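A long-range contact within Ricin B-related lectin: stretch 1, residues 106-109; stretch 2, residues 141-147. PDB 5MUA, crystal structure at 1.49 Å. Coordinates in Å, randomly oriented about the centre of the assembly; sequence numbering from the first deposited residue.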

# COMPACT_ATOMS: atom_id res chain seq x y z
N TRP B 106 -31.58 -14.54 -21.32
CA TRP B 106 -30.54 -13.76 -22.13
C TRP B 106 -29.86 -14.44 -23.35
O TRP B 106 -29.40 -15.56 -23.26
N LYS B 107 -29.64 -13.70 -24.41
CA LYS B 107 -28.87 -14.19 -25.55
C LYS B 107 -27.71 -13.23 -25.87
O LYS B 107 -27.81 -12.02 -25.54
N ILE B 108 -26.71 -13.77 -26.59
CA ILE B 108 -25.48 -13.01 -26.97
C ILE B 108 -25.34 -13.15 -28.50
O ILE B 108 -24.94 -14.18 -29.03
N LYS B 109 -25.58 -12.04 -29.22
CA LYS B 109 -25.62 -12.08 -30.66
C LYS B 109 -24.51 -11.25 -31.24
O LYS B 109 -24.31 -10.11 -30.80
N SER B 141 -29.74 -23.91 -25.98
CA SER B 141 -28.29 -23.86 -26.05
C SER B 141 -27.74 -22.45 -26.29
O SER B 141 -26.55 -22.22 -26.08
N GLN B 142 -28.58 -21.52 -26.74
CA GLN B 142 -28.16 -20.15 -26.92
C GLN B 142 -28.55 -19.22 -25.76
O GLN B 142 -28.43 -17.98 -25.87
N ASN B 143 -28.98 -19.82 -24.63
CA ASN B 143 -29.47 -19.01 -23.53
C ASN B 143 -28.38 -19.07 -22.46
O ASN B 143 -27.83 -20.15 -22.16
N TRP B 144 -28.15 -17.92 -21.87
CA TRP B 144 -27.02 -17.73 -20.90
C TRP B 144 -27.59 -16.92 -19.73
O TRP B 144 -28.49 -16.11 -19.91
N THR B 145 -27.02 -17.12 -18.56
CA THR B 145 -27.26 -16.26 -17.42
C THR B 145 -26.02 -15.47 -17.09
O THR B 145 -24.97 -15.87 -17.44
N PHE B 146 -26.23 -14.28 -16.56
CA PHE B 146 -25.12 -13.40 -16.17
C PHE B 146 -25.19 -13.13 -14.66
O PHE B 146 -26.24 -12.72 -14.17
N GLN B 147 -24.09 -13.41 -13.94
CA GLN B 147 -24.02 -13.07 -12.54
C GLN B 147 -23.06 -11.91 -12.39
O GLN B 147 -21.93 -12.06 -12.75

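The two stretches meet at a steep angle, their end-to-end directions 110° apart, and bury 403 Å² in total. The backbone register is short: the CA atoms of Trp106 and Trp144 lie 5.4 Å apart, and those of Lys107 and Asn143 5.3 Å. One direct backbone hydrogen bond is made across the contact, from Trp144 N to Trp106 O, with a donor-acceptor distance of 3.0 Å and an N-H...O angle of 153°. The same carbonyl also receives a CA-H...O contact from Asn143, whose CA lies 3.5 Å from Trp106 O with 146° at the hydrogen, so Trp106 O is approached by two successive residues of the second stretch.

Two waters extend the backbone pairing where the main chains do not bond directly. Water 1 accepts from Trp106 N at 2.4 Å, a notably short distance, and donates to Trp144 O at 3.1 Å. Together with the direct bond, it accounts for both the N and the O of Trp106 and of Trp144. Water 2 accepts from Ile108 N at 2.9 Å and lies 2.7 Å from Gln142 O, to which it can donate, though it has more acceptors in reach than protons; the amide is satisfied, and the water bridges the gap to the carbonyl.

The direct polar contact between side chains is made by Lys107 and Gln142. The CA-to-CB bond of Lys107 points sideways, but its chain, with chi1 to chi4 in m, t, p and t, brings its end nearer the second stretch, and Lys107 NZ donates to Gln142 OE1 at 3.0 Å. Gln142, also sideways, has chi1 m and chi2 t, which carry its amide out to meet the amine. Its OE1 has a further hydrogen bond elsewhere in the structure, as does NE2, so both ends of the amide are satisfied. Along the way, Lys107 CG passes 3.8 Å from Asn143 OD1, a packing distance; Asn143 is in rotamer m, and the end of its side chain comes nearer the first stretch than its sideways CA-to-CB bond would suggest.

The apolar part is built from Ile108, Phe146 and the two tryptophans, all with chi1 in m. Ile108 and Phe146 point toward the opposing stretch. With chi2 t, Ile108 extends CD1 over one face of the Trp144 indole: Ile108 CD1 is 4.1 Å from the centroid of the five-membered ring and 24° off its normal, the geometry of a CH-pi contact, and 3.8 Å from Trp144 CD1. Ile108 CD1 also reaches Phe146 CZ at 3.9 Å, linking the two aromatic residues. Trp144 NE1 is hydrogen-bonded elsewhere in the structure.

Phe146 also packs against Trp106. Its edge is directed toward the indole face in an offset edge-to-face pair, with the centroids of the Phe146 ring and the Trp106 five-membered ring 5.7 Å apart and the planes at 79°. Trp106 CB lies 3.9 Å from Phe146 CE1, at the edge of the phenyl ring. Thr145, between Trp144 and Phe146 in sequence, points away and makes no contact.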

# COMPACT_ATOMS: atom_id res chain seq x y z
CB TRP B 106 -29.39 -13.21 -21.25
CG TRP B 106 -29.89 -12.36 -20.14
CD1 TRP B 106 -30.27 -12.76 -18.88
CD2 TRP B 106 -30.12 -10.95 -20.19
NE1 TRP B 106 -30.73 -11.67 -18.15
CE2 TRP B 106 -30.66 -10.55 -18.93
CE3 TRP B 106 -29.89 -9.97 -21.15
CZ2 TRP B 106 -31.01 -9.23 -18.64
CZ3 TRP B 106 -30.25 -8.61 -20.85
CH2 TRP B 106 -30.82 -8.28 -19.61
CB LYS B 107 -29.78 -14.37 -26.77
CG LYS B 107 -30.85 -15.44 -26.54
CD LYS B 107 -31.68 -15.80 -27.76
CE LYS B 107 -30.84 -16.63 -28.69
NZ LYS B 107 -31.61 -17.22 -29.80
CB ILE B 108 -24.23 -13.55 -26.28
CG1 ILE B 108 -24.47 -13.74 -24.77
CG2 ILE B 108 -23.03 -12.65 -26.54
CD1 ILE B 108 -23.37 -14.52 -24.09
CB LYS B 109 -26.94 -11.51 -31.14
CG LYS B 109 -27.13 -11.57 -32.68
CD LYS B 109 -28.47 -11.06 -33.05
CE LYS B 109 -28.53 -9.61 -32.86
NZ LYS B 109 -29.70 -8.97 -33.52
CB SER B 141 -27.76 -24.82 -27.14
OG SER B 141 -28.15 -24.37 -28.46
CB GLN B 142 -28.70 -19.58 -28.23
CG GLN B 142 -28.40 -20.50 -29.39
CD GLN B 142 -28.83 -19.99 -30.73
OE1 GLN B 142 -29.90 -19.42 -30.89
NE2 GLN B 142 -28.01 -20.28 -31.72
CB ASN B 143 -30.74 -19.57 -22.96
CG ASN B 143 -31.92 -19.44 -23.92
OD1 ASN B 143 -31.84 -18.75 -24.94
ND2 ASN B 143 -33.02 -20.08 -23.56
CB TRP B 144 -25.88 -16.94 -21.58
CG TRP B 144 -25.35 -17.66 -22.76
CD1 TRP B 144 -25.78 -17.51 -24.03
CD2 TRP B 144 -24.38 -18.70 -22.78
NE1 TRP B 144 -25.13 -18.41 -24.86
CE2 TRP B 144 -24.29 -19.16 -24.11
CE3 TRP B 144 -23.61 -19.35 -21.80
CZ2 TRP B 144 -23.44 -20.17 -24.48
CZ3 TRP B 144 -22.78 -20.34 -22.16
CH2 TRP B 144 -22.69 -20.77 -23.49
CB THR B 145 -27.75 -17.03 -16.19
OG1 THR B 145 -26.77 -17.94 -15.75
CG2 THR B 145 -29.01 -17.82 -16.55
CB PHE B 146 -25.33 -12.08 -16.88
CG PHE B 146 -25.00 -12.16 -18.32
CD1 PHE B 146 -25.94 -12.62 -19.24
CD2 PHE B 146 -23.76 -11.79 -18.78
CE1 PHE B 146 -25.64 -12.62 -20.59
CE2 PHE B 146 -23.46 -11.82 -20.14
CZ PHE B 146 -24.39 -12.28 -21.04
CB GLN B 147 -23.55 -14.28 -11.75
CG GLN B 147 -23.32 -13.86 -10.31
CD GLN B 147 -22.86 -14.94 -9.39
OE1 GLN B 147 -22.85 -16.11 -9.71
NE2 GLN B 147 -22.43 -14.53 -8.23
O HOH W 1 -31.62 -16.34 -19.70
O HOH W 2 -26.76 -16.52 -27.36